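Local coordinates for protein HpuA (Kingella denitrificans ATCC 33394, PDB 5EC6) that acts as a haemoglobin receptor, an outer-membrane lipoprotein that probably takes part in acquiring haem iron from the host, at residues 17-22 against 85-90; 47-52 against 149-154; 57-60 against 65-68; 69-74 against 81-86; 117-122 against 131-136. All coordinates share one frame; numbering follows the deposited sequence.

Contact 1. Residues 17-22 against 85-90; sequences PVLRAV and TYNTLI
Pro-17 lies over one face of the Tyr-86 ring in a CH-pi contact: its CD is 3.8 Å from the centroid of the Tyr-86 ring, only 5° from the ring normal. The neighbouring CG is displaced toward one side, 3.7 Å from Tyr-86 CD2, so one edge of the pyrrolidine ring covers the aromatic face. With CG opposite its own carbonyl carbon (chi1 -68°), Tyr-86 offers this face to the proline.

A second, thinner contact is apolar against polar. Leu-19 CD2 comes within 3.7 Å of Asn-87 ND2 without bonding to it; the amide is held within its own loop, OD1 accepting from Gly-84 N and ND2 donating to Asp-82 O. Those two bonds, one at each end of the amide, fix the rotation of the group against which the leucine methyl rests.

No hydrogen bond joins the two segments, and both are loops. The fold around them is all-beta, and here the N-terminal segment packs against the long connection between strands 80-81 and 99-100.

Backbone hydrogen bonds anchor each segment separately, Leu-19 with Pro-109 and Asp-111, Asn-87 with Ala-118, while Gln-108 touches the side chains of Leu-19, Tyr-86 and Asn-87 and so meets both sides.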
# COMPACT_ATOMS: atom_id res chain seq x y z
N PRO A 17 0.87 -15.83 17.67
CA PRO A 17 -0.25 -16.72 17.52
C PRO A 17 -0.59 -17.05 16.07
O PRO A 17 -0.26 -16.28 15.17
CB PRO A 17 -1.40 -15.98 18.18
CG PRO A 17 -0.98 -14.57 18.26
CD PRO A 17 0.50 -14.56 18.31
N VAL A 18 -1.27 -18.18 15.87
CA VAL A 18 -1.65 -18.62 14.56
C VAL A 18 -2.93 -17.89 14.21
O VAL A 18 -3.87 -17.86 15.01
CB VAL A 18 -1.84 -20.16 14.50
CG1 VAL A 18 -2.46 -20.60 13.17
CG2 VAL A 18 -0.50 -20.83 14.71
N LEU A 19 -2.98 -17.28 13.01
CA LEU A 19 -4.16 -16.54 12.64
C LEU A 19 -5.19 -17.44 11.95
O LEU A 19 -4.90 -18.08 10.94
CB LEU A 19 -3.75 -15.39 11.71
CG LEU A 19 -4.87 -14.42 11.29
CD1 LEU A 19 -5.41 -13.64 12.47
CD2 LEU A 19 -4.38 -13.49 10.19
N ARG A 20 -6.39 -17.48 12.50
CA ARG A 20 -7.48 -18.20 11.90
C ARG A 20 -8.28 -17.39 10.88
O ARG A 20 -8.59 -16.21 11.10
CB ARG A 20 -8.44 -18.75 12.97
CG ARG A 20 -7.76 -19.79 13.87
CD ARG A 20 -8.71 -20.37 14.94
NE ARG A 20 -9.48 -19.31 15.61
CZ ARG A 20 -9.02 -18.47 16.55
NH1 ARG A 20 -7.78 -18.55 17.02
NH2 ARG A 20 -9.83 -17.54 17.04
N ALA A 21 -8.68 -18.08 9.83
CA ALA A 21 -9.49 -17.46 8.78
C ALA A 21 -10.82 -16.97 9.30
O ALA A 21 -11.43 -17.58 10.21
CB ALA A 21 -9.71 -18.41 7.66
N VAL A 22 -11.30 -15.90 8.69
CA VAL A 22 -12.65 -15.41 8.98
C VAL A 22 -13.71 -16.20 8.24
O VAL A 22 -13.64 -16.39 7.03
CB VAL A 22 -12.74 -13.89 8.62
CG1 VAL A 22 -14.13 -13.34 8.90
CG2 VAL A 22 -11.70 -13.12 9.40
N THR A 85 -3.26 -7.17 14.87
CA THR A 85 -2.11 -6.71 15.60
C THR A 85 -0.84 -7.48 15.32
O THR A 85 0.23 -6.94 15.48
CB THR A 85 -2.39 -6.67 17.12
OG1 THR A 85 -2.36 -7.98 17.67
CG2 THR A 85 -3.75 -6.06 17.39
N TYR A 86 -0.93 -8.76 14.92
CA TYR A 86 0.25 -9.60 14.74
C TYR A 86 0.70 -9.85 13.28
O TYR A 86 1.75 -10.47 13.06
CB TYR A 86 0.01 -10.97 15.37
CG TYR A 86 -0.08 -10.90 16.86
CD1 TYR A 86 1.07 -10.68 17.60
CD2 TYR A 86 -1.29 -10.97 17.51
CE1 TYR A 86 1.02 -10.59 18.98
CE2 TYR A 86 -1.36 -10.88 18.89
CZ TYR A 86 -0.20 -10.68 19.61
OH TYR A 86 -0.25 -10.59 20.99
N ASN A 87 -0.10 -9.44 12.30
CA ASN A 87 0.29 -9.62 10.90
C ASN A 87 0.70 -8.29 10.25
O ASN A 87 0.36 -8.03 9.11
CB ASN A 87 -0.80 -10.34 10.09
CG ASN A 87 -2.14 -9.66 10.11
OD1 ASN A 87 -2.36 -8.66 10.78
ND2 ASN A 87 -3.04 -10.18 9.28
N THR A 88 1.43 -7.49 11.01
CA THR A 88 1.96 -6.22 10.51
C THR A 88 3.44 -6.10 10.72
O THR A 88 4.05 -6.87 11.43
CB THR A 88 1.27 -5.02 11.18
OG1 THR A 88 1.55 -5.02 12.58
CG2 THR A 88 -0.16 -5.05 10.98
N LEU A 89 4.03 -5.11 10.06
CA LEU A 89 5.42 -4.77 10.24
C LEU A 89 5.67 -4.40 11.70
O LEU A 89 4.81 -3.87 12.38
CB LEU A 89 5.79 -3.58 9.35
CG LEU A 89 5.64 -3.83 7.85
CD1 LEU A 89 6.00 -2.53 7.11
CD2 LEU A 89 6.49 -4.97 7.36
N ILE A 90 6.88 -4.65 12.15
CA ILE A 90 7.39 -4.08 13.39
C ILE A 90 7.37 -2.55 13.31
O ILE A 90 7.93 -1.95 12.39
CB ILE A 90 8.82 -4.55 13.68
CG1 ILE A 90 8.92 -6.08 13.71
CG2 ILE A 90 9.31 -3.95 15.02
CD1 ILE A 90 10.35 -6.60 13.60

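Contact 2. Residues 47-52 against 149-154; sequences GSVKPF and SLFAGG
Val-49 reaches from one sheet to another to meet Phe-151, Gly-153 and Gly-154, a face-to-face arrangement consistent with a beta sandwich. Strand 48-52 belongs to the sheet that includes 65-74, whereas strand 149-154 pairs with 40-43 and 136-142. The two short axes come within 6.8 Å at an angle of 26°, nearly parallel in direction, and no hydrogen bond passes between the segments, as expected of layers joined by side chains.

Followed outward, the CB of Val-49 points toward the opposite strand but makes no close contact there; its two methyls do the work and diverge. CG1, placed beside the backbone N by a chi1 of -72°, heads for the aromatic ring and stops 4.4 Å from Phe-151 CE2, an oblique and rather loose approach. Ile-71 and Phe-83 also touch the valine side chain.

CG2 lies between the backbone N and the carbonyl carbon and goes further across. Gly-153 carries no side chain, and this is where the methyl meets bare main chain, close to the residue whose CA is nearest to that of Val-49 (6.1 Å from Val-49 CA to Gly-153 CA).

The other partner has its own neighbours: the Phe-151 ring stacks with Tyr-73, and its side chain touches Thr-41 and Ala-43. The valine tip is thus split between an aromatic ring and a peptide link, with CG2 of Val-49 resting 3.7 Å from both Gly-153 C and Gly-154 N.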
# COMPACT_ATOMS: atom_id res chain seq x y z
N GLY A 47 -5.12 -13.23 -4.91
CA GLY A 47 -5.45 -12.60 -3.60
C GLY A 47 -5.96 -11.20 -3.86
O GLY A 47 -5.61 -10.53 -4.85
N SER A 48 -6.85 -10.73 -2.99
CA SER A 48 -7.38 -9.39 -3.12
C SER A 48 -7.99 -8.88 -1.81
O SER A 48 -8.31 -9.69 -0.91
CB SER A 48 -8.42 -9.31 -4.25
OG SER A 48 -9.60 -10.01 -3.93
N VAL A 49 -8.11 -7.57 -1.70
CA VAL A 49 -8.83 -6.94 -0.54
C VAL A 49 -10.30 -6.78 -0.91
O VAL A 49 -10.65 -6.38 -2.05
CB VAL A 49 -8.17 -5.64 -0.06
CG1 VAL A 49 -6.88 -5.91 0.64
CG2 VAL A 49 -8.00 -4.62 -1.19
N LYS A 50 -11.20 -7.12 0.03
CA LYS A 50 -12.60 -7.15 -0.26
C LYS A 50 -13.37 -6.50 0.91
O LYS A 50 -12.99 -6.67 2.07
CB LYS A 50 -13.08 -8.57 -0.47
CG LYS A 50 -12.57 -9.23 -1.74
CD LYS A 50 -13.34 -10.48 -2.06
CE LYS A 50 -13.15 -10.88 -3.52
NZ LYS A 50 -13.74 -12.23 -3.70
N PRO A 51 -14.39 -5.71 0.59
CA PRO A 51 -15.16 -4.99 1.66
C PRO A 51 -16.33 -5.82 2.20
O PRO A 51 -17.02 -6.53 1.44
CB PRO A 51 -15.70 -3.77 0.92
CG PRO A 51 -15.91 -4.25 -0.49
CD PRO A 51 -14.83 -5.28 -0.75
N PHE A 52 -16.58 -5.66 3.49
CA PHE A 52 -17.65 -6.39 4.19
C PHE A 52 -18.34 -5.44 5.18
O PHE A 52 -17.78 -4.44 5.62
CB PHE A 52 -17.06 -7.57 4.97
CG PHE A 52 -16.67 -8.72 4.11
CD1 PHE A 52 -15.41 -8.73 3.52
CD2 PHE A 52 -17.58 -9.70 3.80
CE1 PHE A 52 -15.04 -9.76 2.73
CE2 PHE A 52 -17.23 -10.73 2.95
CZ PHE A 52 -15.96 -10.75 2.42
N SER A 149 2.41 -14.46 -2.85
CA SER A 149 1.71 -13.43 -3.63
C SER A 149 1.76 -12.11 -2.89
O SER A 149 1.20 -11.99 -1.78
CB SER A 149 0.28 -13.84 -3.92
OG SER A 149 -0.32 -12.89 -4.75
N LEU A 150 2.50 -11.17 -3.46
CA LEU A 150 2.61 -9.82 -2.87
C LEU A 150 1.50 -8.99 -3.46
O LEU A 150 1.12 -9.17 -4.64
CB LEU A 150 3.97 -9.22 -3.11
CG LEU A 150 5.15 -10.06 -2.59
CD1 LEU A 150 5.82 -10.83 -3.74
CD2 LEU A 150 6.14 -9.28 -1.71
N PHE A 151 0.92 -8.08 -2.63
CA PHE A 151 -0.24 -7.31 -3.05
C PHE A 151 -0.16 -5.88 -2.56
O PHE A 151 0.49 -5.53 -1.57
CB PHE A 151 -1.57 -7.92 -2.55
CG PHE A 151 -1.75 -7.82 -1.06
CD1 PHE A 151 -1.22 -8.77 -0.22
CD2 PHE A 151 -2.47 -6.76 -0.52
CE1 PHE A 151 -1.38 -8.65 1.16
CE2 PHE A 151 -2.59 -6.62 0.84
CZ PHE A 151 -2.07 -7.57 1.67
N ALA A 152 -0.88 -5.03 -3.29
CA ALA A 152 -1.21 -3.66 -2.87
C ALA A 152 -2.63 -3.42 -3.37
O ALA A 152 -2.93 -3.60 -4.54
CB ALA A 152 -0.28 -2.61 -3.45
N GLY A 153 -3.54 -3.08 -2.46
CA GLY A 153 -4.91 -2.87 -2.88
C GLY A 153 -5.65 -1.87 -1.99
O GLY A 153 -5.22 -1.57 -0.88
N GLY A 154 -6.73 -1.35 -2.50
CA GLY A 154 -7.43 -0.26 -1.79
C GLY A 154 -8.49 0.39 -2.63
O GLY A 154 -8.94 -0.13 -3.65

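Contact 3. Residues 57-60 against 65-68; sequences PSPY and MLTN
Leu-66 and Met-65 meet Ser-58 and Pro-57 at the far end of an antiparallel beta hairpin formed by strands 48-57 and 65-74. Pro-57 and Met-65 are a non-hydrogen-bonded pair with their CA atoms 4.5 Å apart and their side chains on the same sheet face. The adjoining backbone bonds, Leu-66 with Lys-56 and Ser-58 with Leu-64, hold the two arms together around this pair.

The more sheltered part is that of Leu-66 and Ser-58, both only partly exposed, where one methyl branch gathers several contacts. The CD1 of Leu-66 lies 3.7 Å from Ser-58 CA and 4.0 Å from Ser-58 CB, and it skirts the proline ring beyond, 4.3 Å from Pro-59 CD. A chi1 of -55° sets the leucine CG beside its own backbone N, and the branch reaches along the turn from there.

The other part, Met-65 with Pro-57, is open to solvent. Met-65 is curled, bent at both chi2 and chi3, so that its terminal methyl folds back over the opposite backbone instead of extending. CE comes within 3.7 Å of Pro-57 N, and SD within 3.9 Å of Pro-57 CA, while the ring's CD is farther, 4.2 Å from Met-65 CE.

Ser-58 starts an ST turn: its OG, also hydrogen-bonded to Ile-61 N, accepts from Tyr-60 N at 3.0 Å with an N-H...O angle of 159°.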
# COMPACT_ATOMS: atom_id res chain seq x y z
N PRO A 57 -21.14 -8.73 18.59
CA PRO A 57 -21.78 -8.32 19.87
C PRO A 57 -20.92 -7.29 20.60
O PRO A 57 -19.70 -7.36 20.56
CB PRO A 57 -21.81 -9.62 20.68
CG PRO A 57 -20.78 -10.47 20.08
CD PRO A 57 -20.72 -10.14 18.62
N SER A 58 -21.58 -6.34 21.28
CA SER A 58 -20.87 -5.39 22.09
C SER A 58 -20.14 -6.15 23.24
O SER A 58 -20.78 -7.01 23.87
CB SER A 58 -21.86 -4.42 22.73
OG SER A 58 -21.20 -3.60 23.69
N PRO A 59 -18.89 -5.79 23.57
CA PRO A 59 -18.25 -6.29 24.79
C PRO A 59 -18.82 -5.75 26.06
O PRO A 59 -18.41 -6.25 27.12
CB PRO A 59 -16.79 -5.82 24.65
CG PRO A 59 -16.61 -5.56 23.20
CD PRO A 59 -17.92 -5.03 22.76
N TYR A 60 -19.60 -4.67 25.96
CA TYR A 60 -19.94 -3.82 27.13
C TYR A 60 -21.40 -3.72 27.45
O TYR A 60 -21.77 -3.60 28.64
CB TYR A 60 -19.37 -2.40 26.92
CG TYR A 60 -17.91 -2.47 26.57
CD1 TYR A 60 -16.98 -2.99 27.48
CD2 TYR A 60 -17.47 -2.08 25.31
CE1 TYR A 60 -15.65 -3.08 27.15
CE2 TYR A 60 -16.14 -2.18 24.97
CZ TYR A 60 -15.24 -2.69 25.89
OH TYR A 60 -13.92 -2.83 25.54
N MET A 65 -25.80 -5.18 19.36
CA MET A 65 -24.99 -5.60 18.18
C MET A 65 -24.42 -4.35 17.49
O MET A 65 -25.14 -3.36 17.24
CB MET A 65 -25.91 -6.36 17.24
CG MET A 65 -26.58 -7.59 17.85
SD MET A 65 -25.46 -8.76 18.58
CE MET A 65 -24.48 -9.20 17.13
N LEU A 66 -23.12 -4.42 17.22
CA LEU A 66 -22.37 -3.34 16.62
C LEU A 66 -22.05 -3.72 15.15
O LEU A 66 -21.44 -4.75 14.92
CB LEU A 66 -21.07 -3.15 17.38
CG LEU A 66 -21.21 -2.92 18.91
CD1 LEU A 66 -19.88 -2.89 19.57
CD2 LEU A 66 -22.03 -1.65 19.18
N THR A 67 -22.41 -2.86 14.23
CA THR A 67 -22.21 -3.10 12.81
C THR A 67 -21.21 -2.07 12.27
O THR A 67 -21.35 -0.87 12.50
CB THR A 67 -23.52 -3.01 12.09
OG1 THR A 67 -24.38 -4.03 12.59
CG2 THR A 67 -23.33 -3.23 10.61
N ASN A 68 -20.19 -2.55 11.56
CA ASN A 68 -19.19 -1.65 10.99
C ASN A 68 -18.73 -2.19 9.64
O ASN A 68 -18.75 -3.37 9.45
CB ASN A 68 -18.00 -1.55 11.93
CG ASN A 68 -18.32 -0.68 13.14
OD1 ASN A 68 -18.52 0.52 12.99
ND2 ASN A 68 -18.53 -1.32 14.30

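Contact 4. Residues 69-74 against 81-86; sequences QEILYQ and YDFGTY
Tyr-73 and Tyr-81 form a hydrogen-bonded antiparallel pair near the end of a beta hairpin, strand 65-74 turning back into the short strand 80-81. Both backbone bonds are present: Tyr-73 N donates to Tyr-81 O at 2.9 Å, and Tyr-81 N donates to Tyr-73 O at 2.8 Å.

Beyond this pair the second chain leaves the strand, and water continues the pairing. One molecule donates to Ile-71 O at 2.7 Å and accepts from Phe-83 N at 2.8 Å, standing where a direct bond would otherwise close the next step.

The Phe-83 ring packs on the strand beside the water-bridged step. Its CZ lies 3.8 Å from Tyr-73 CB, reached obliquely, and its CE2 is 4.1 Å from Ile-71 CG2. The edge of the same ring, near its plane, faces a carbonyl, with CD2 of Phe-83 3.7 Å from Ile-71 O.

Further out, Met-116 touches all three aromatic side chains, Tyr-73, Tyr-81 and Phe-83, bringing the hairpin against strand 115-118; Trp-141 adds to the packing round Tyr-73. Strand 65-74 is held from its other edge by backbone bonds between Glu-70 and Phe-52 and between Leu-72 and Lys-50. The phenol of Tyr-81 is fixed at its tip, where OH is hydrogen-bonded to Asp-111 OD1.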
# COMPACT_ATOMS: atom_id res chain seq x y z
N GLN A 69 -18.26 -1.29 8.80
CA GLN A 69 -17.56 -1.63 7.55
C GLN A 69 -16.15 -2.06 7.83
O GLN A 69 -15.44 -1.44 8.66
CB GLN A 69 -17.57 -0.43 6.63
CG GLN A 69 -18.94 -0.08 6.12
CD GLN A 69 -18.91 1.11 5.15
OE1 GLN A 69 -18.08 2.05 5.28
NE2 GLN A 69 -19.77 1.05 4.16
N GLU A 70 -15.71 -3.15 7.16
CA GLU A 70 -14.37 -3.65 7.33
C GLU A 70 -13.84 -4.05 5.95
O GLU A 70 -14.62 -4.25 5.02
CB GLU A 70 -14.29 -4.84 8.27
CG GLU A 70 -14.73 -4.48 9.69
CD GLU A 70 -14.49 -5.57 10.71
OE1 GLU A 70 -13.62 -6.43 10.52
OE2 GLU A 70 -15.18 -5.51 11.77
N ILE A 71 -12.53 -4.17 5.86
CA ILE A 71 -11.87 -4.82 4.71
C ILE A 71 -11.16 -6.05 5.20
O ILE A 71 -10.44 -5.98 6.19
CB ILE A 71 -10.79 -3.90 4.09
CG1 ILE A 71 -11.35 -2.56 3.61
CG2 ILE A 71 -10.06 -4.68 2.97
CD1 ILE A 71 -12.14 -2.63 2.34
N LEU A 72 -11.38 -7.18 4.52
CA LEU A 72 -10.66 -8.41 4.76
C LEU A 72 -9.76 -8.70 3.56
O LEU A 72 -10.07 -8.27 2.45
CB LEU A 72 -11.63 -9.59 4.95
CG LEU A 72 -12.67 -9.44 6.06
CD1 LEU A 72 -13.64 -10.65 6.08
CD2 LEU A 72 -11.96 -9.25 7.36
N TYR A 73 -8.68 -9.42 3.82
CA TYR A 73 -7.78 -9.90 2.78
C TYR A 73 -8.24 -11.30 2.40
O TYR A 73 -8.27 -12.18 3.24
CB TYR A 73 -6.32 -9.88 3.27
CG TYR A 73 -5.40 -10.56 2.29
CD1 TYR A 73 -5.09 -9.98 1.08
CD2 TYR A 73 -4.93 -11.82 2.54
CE1 TYR A 73 -4.28 -10.64 0.16
CE2 TYR A 73 -4.14 -12.49 1.63
CZ TYR A 73 -3.83 -11.90 0.45
OH TYR A 73 -3.03 -12.59 -0.46
N GLN A 74 -8.59 -11.52 1.13
CA GLN A 74 -8.83 -12.89 0.62
C GLN A 74 -7.54 -13.43 -0.05
O GLN A 74 -7.05 -12.88 -1.05
CB GLN A 74 -9.98 -12.93 -0.39
CG GLN A 74 -10.38 -14.37 -0.68
CD GLN A 74 -11.47 -14.53 -1.70
OE1 GLN A 74 -11.66 -13.72 -2.59
NE2 GLN A 74 -12.24 -15.59 -1.54
N TYR A 81 -8.79 -13.23 5.76
CA TYR A 81 -8.03 -12.85 6.95
C TYR A 81 -8.21 -11.40 7.33
O TYR A 81 -8.30 -10.53 6.46
CB TYR A 81 -6.54 -13.16 6.83
CG TYR A 81 -6.29 -14.65 6.62
CD1 TYR A 81 -6.28 -15.53 7.72
CD2 TYR A 81 -6.20 -15.19 5.34
CE1 TYR A 81 -6.14 -16.90 7.52
CE2 TYR A 81 -6.05 -16.57 5.13
CZ TYR A 81 -6.05 -17.41 6.23
OH TYR A 81 -5.87 -18.75 5.99
N ASP A 82 -8.28 -11.12 8.63
CA ASP A 82 -8.32 -9.71 9.00
C ASP A 82 -6.93 -9.12 9.11
O ASP A 82 -5.92 -9.81 9.20
CB ASP A 82 -9.22 -9.45 10.22
CG ASP A 82 -9.02 -10.44 11.33
OD1 ASP A 82 -7.92 -10.97 11.46
OD2 ASP A 82 -10.00 -10.69 12.08
N PHE A 83 -6.89 -7.79 9.06
CA PHE A 83 -5.71 -7.04 9.36
C PHE A 83 -5.72 -6.79 10.87
O PHE A 83 -6.64 -6.15 11.38
CB PHE A 83 -5.70 -5.73 8.60
CG PHE A 83 -5.64 -5.92 7.10
CD1 PHE A 83 -4.45 -6.33 6.50
CD2 PHE A 83 -6.77 -5.71 6.28
CE1 PHE A 83 -4.38 -6.51 5.10
CE2 PHE A 83 -6.69 -5.89 4.91
CZ PHE A 83 -5.51 -6.29 4.32
N GLY A 84 -4.75 -7.31 11.58
CA GLY A 84 -4.78 -7.11 13.03
C GLY A 84 -3.43 -6.81 13.60
O GLY A 84 -2.54 -6.32 12.92
N THR A 85 -3.26 -7.17 14.87
CA THR A 85 -2.11 -6.71 15.60
C THR A 85 -0.84 -7.48 15.32
O THR A 85 0.23 -6.94 15.48
CB THR A 85 -2.39 -6.67 17.12
OG1 THR A 85 -2.36 -7.98 17.67
CG2 THR A 85 -3.75 -6.06 17.39
N TYR A 86 -0.93 -8.76 14.92
CA TYR A 86 0.25 -9.60 14.74
C TYR A 86 0.70 -9.85 13.28
O TYR A 86 1.75 -10.47 13.06
CB TYR A 86 0.01 -10.97 15.37
CG TYR A 86 -0.08 -10.90 16.86
CD1 TYR A 86 1.07 -10.68 17.60
CD2 TYR A 86 -1.29 -10.97 17.51
CE1 TYR A 86 1.02 -10.59 18.98
CE2 TYR A 86 -1.36 -10.88 18.89
CZ TYR A 86 -0.20 -10.68 19.61
OH TYR A 86 -0.25 -10.59 20.99
O HOH W 1 -9.33 -6.42 8.66

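Contact 5. Residues 117-122 against 131-136; sequences IACCTN and LRLKSM
Leu-131 is the bump of this contact, and the hollow that takes it is lined by the sulfurs of Cys-119 and Cys-120. The leucine CD2 sits between the two sulfurs, 3.6 Å from Cys-119 SG, and CD1 backs it, 3.9 Å from Cys-120 SG. A torsion of -155° sends the sulfur of Cys-119 opposite its backbone N, whereas that of Cys-120 sits between N and the carbonyl carbon (chi1 58°). Cys-119 SG and Cys-120 SG are 5.1 Å apart, not a disulfide but separate walls. Leu-133 closes the hollow more loosely on the Cys-119 side with its CD1.

A second bump comes from the other segment. Thr-121 CG2 presses on the backbone bend between the two leucines, 3.6 Å from Leu-131 O and 4.1 Å from Leu-133 CB. The Thr-121 CA points its hydrogen at the same carbonyl, 3.4 Å from Leu-131 O with an angle of 156° at the hydrogen. Inverse gamma turns centred on Cys-120 and Arg-132 give the two chains their tight bends, where the loop joining strands 115-118 and 136-142 closes on itself. Phe-138 packs against both Cys-119 and Leu-133.

Direct hydrogen bonds between the segments are absent, and water supplies the polar link. Leu-133 O accepts from two waters, one also bonded to Thr-121 OG1, the other to Thr-121 O and Lys-134 NZ. The chemistry thus divides into a buried sulfur-and-methyl side and a hydrated rim at which main-chain oxygens are satisfied through solvent.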
# COMPACT_ATOMS: atom_id res chain seq x y z
N ILE A 117 1.67 -10.93 6.04
CA ILE A 117 2.03 -9.66 6.65
C ILE A 117 1.42 -8.50 5.82
O ILE A 117 1.16 -8.66 4.60
CB ILE A 117 3.54 -9.51 6.69
CG1 ILE A 117 3.95 -8.41 7.71
CG2 ILE A 117 4.10 -9.28 5.31
CD1 ILE A 117 5.33 -8.48 8.25
N ALA A 118 1.16 -7.39 6.51
CA ALA A 118 0.64 -6.17 5.91
C ALA A 118 1.27 -4.96 6.59
O ALA A 118 1.98 -5.08 7.61
CB ALA A 118 -0.85 -6.12 5.99
N CYS A 119 1.10 -3.79 6.01
CA CYS A 119 1.69 -2.56 6.63
C CYS A 119 1.20 -2.32 8.06
O CYS A 119 0.01 -2.52 8.37
CB CYS A 119 1.29 -1.31 5.89
SG CYS A 119 2.47 0.11 6.08
N CYS A 120 2.09 -1.85 8.94
CA CYS A 120 1.67 -1.37 10.26
C CYS A 120 1.11 0.04 10.13
O CYS A 120 1.82 1.04 10.29
CB CYS A 120 2.83 -1.38 11.26
SG CYS A 120 4.29 -0.39 10.80
N THR A 121 -0.18 0.13 9.85
CA THR A 121 -0.73 1.42 9.54
C THR A 121 -1.14 2.13 10.85
O THR A 121 -1.22 3.36 10.86
CB THR A 121 -1.86 1.34 8.46
OG1 THR A 121 -2.99 0.63 9.00
CG2 THR A 121 -1.33 0.66 7.19
N ASN A 122 -1.36 1.39 11.94
CA ASN A 122 -2.34 1.80 12.96
C ASN A 122 -1.82 2.62 14.13
O ASN A 122 -2.59 3.00 15.01
CB ASN A 122 -3.04 0.60 13.56
CG ASN A 122 -4.12 0.06 12.67
OD1 ASN A 122 -4.14 0.32 11.46
ND2 ASN A 122 -5.03 -0.71 13.25
N LEU A 131 3.79 5.05 6.16
CA LEU A 131 3.07 3.96 6.78
C LEU A 131 1.64 4.34 7.11
O LEU A 131 0.84 3.47 7.40
CB LEU A 131 3.73 3.57 8.11
CG LEU A 131 5.18 3.10 8.16
CD1 LEU A 131 5.58 3.09 9.63
CD2 LEU A 131 5.30 1.71 7.53
N ARG A 132 1.35 5.64 7.09
CA ARG A 132 0.09 6.17 7.56
C ARG A 132 -0.98 6.07 6.48
O ARG A 132 -1.61 7.07 6.10
CB ARG A 132 0.25 7.64 7.92
CG ARG A 132 1.30 8.01 8.96
CD ARG A 132 1.27 9.54 9.17
NE ARG A 132 2.01 9.97 10.35
CZ ARG A 132 1.60 9.80 11.61
NH1 ARG A 132 0.43 9.22 11.87
NH2 ARG A 132 2.36 10.22 12.62
N LEU A 133 -1.18 4.89 5.97
CA LEU A 133 -2.10 4.71 4.86
C LEU A 133 -3.46 4.67 5.48
O LEU A 133 -3.59 4.15 6.60
CB LEU A 133 -1.78 3.40 4.17
CG LEU A 133 -0.37 3.31 3.62
CD1 LEU A 133 -0.08 1.88 3.19
CD2 LEU A 133 -0.20 4.21 2.46
N LYS A 134 -4.44 5.31 4.83
CA LYS A 134 -5.86 5.29 5.25
C LYS A 134 -6.79 4.69 4.24
O LYS A 134 -7.91 4.33 4.58
CB LYS A 134 -6.38 6.71 5.57
CG LYS A 134 -5.50 7.51 6.51
CD LYS A 134 -5.52 7.05 7.95
CE LYS A 134 -4.73 8.06 8.80
NZ LYS A 134 -3.68 7.48 9.70
N SER A 135 -6.36 4.55 2.99
CA SER A 135 -7.24 4.08 1.93
C SER A 135 -6.70 2.87 1.12
O SER A 135 -7.26 2.51 0.08
CB SER A 135 -7.52 5.19 0.92
OG SER A 135 -8.18 6.28 1.55
N MET A 136 -5.69 2.23 1.65
CA MET A 136 -5.07 1.07 1.00
C MET A 136 -4.32 0.27 2.02
O MET A 136 -4.02 0.75 3.13
CB MET A 136 -4.15 1.51 -0.18
CG MET A 136 -3.04 2.36 0.28
SD MET A 136 -1.75 2.51 -0.99
CE MET A 136 -1.13 0.87 -1.00
O HOH W 2 -5.19 2.45 7.76
O HOH W 3 -2.67 5.02 9.07

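Overall arrangement
Contacts 3 and 4 share strand 65-74, contact 3 at its outer end, about 29 Å from the chain centre, and contact 4 some 17 Å away between centres. Contact 2 joins the same sheet to strand 148-154, its centre about 10 Å from that of contact 4, with Ser-48 O and Gln-74 N 2.8 Å apart. Contacts 1 and 4 share Thr-85 and Tyr-86, and contact 1 reaches contact 5 where Asn-87 O lies 2.8 Å from Ala-118 N. Contact 5, about 7 Å from the chain centre, also touches contact 4 through Phe-83 and Ala-118. The structure is the apo form, and it does not reveal which of these contacts, if any, lies near the haemoglobin site.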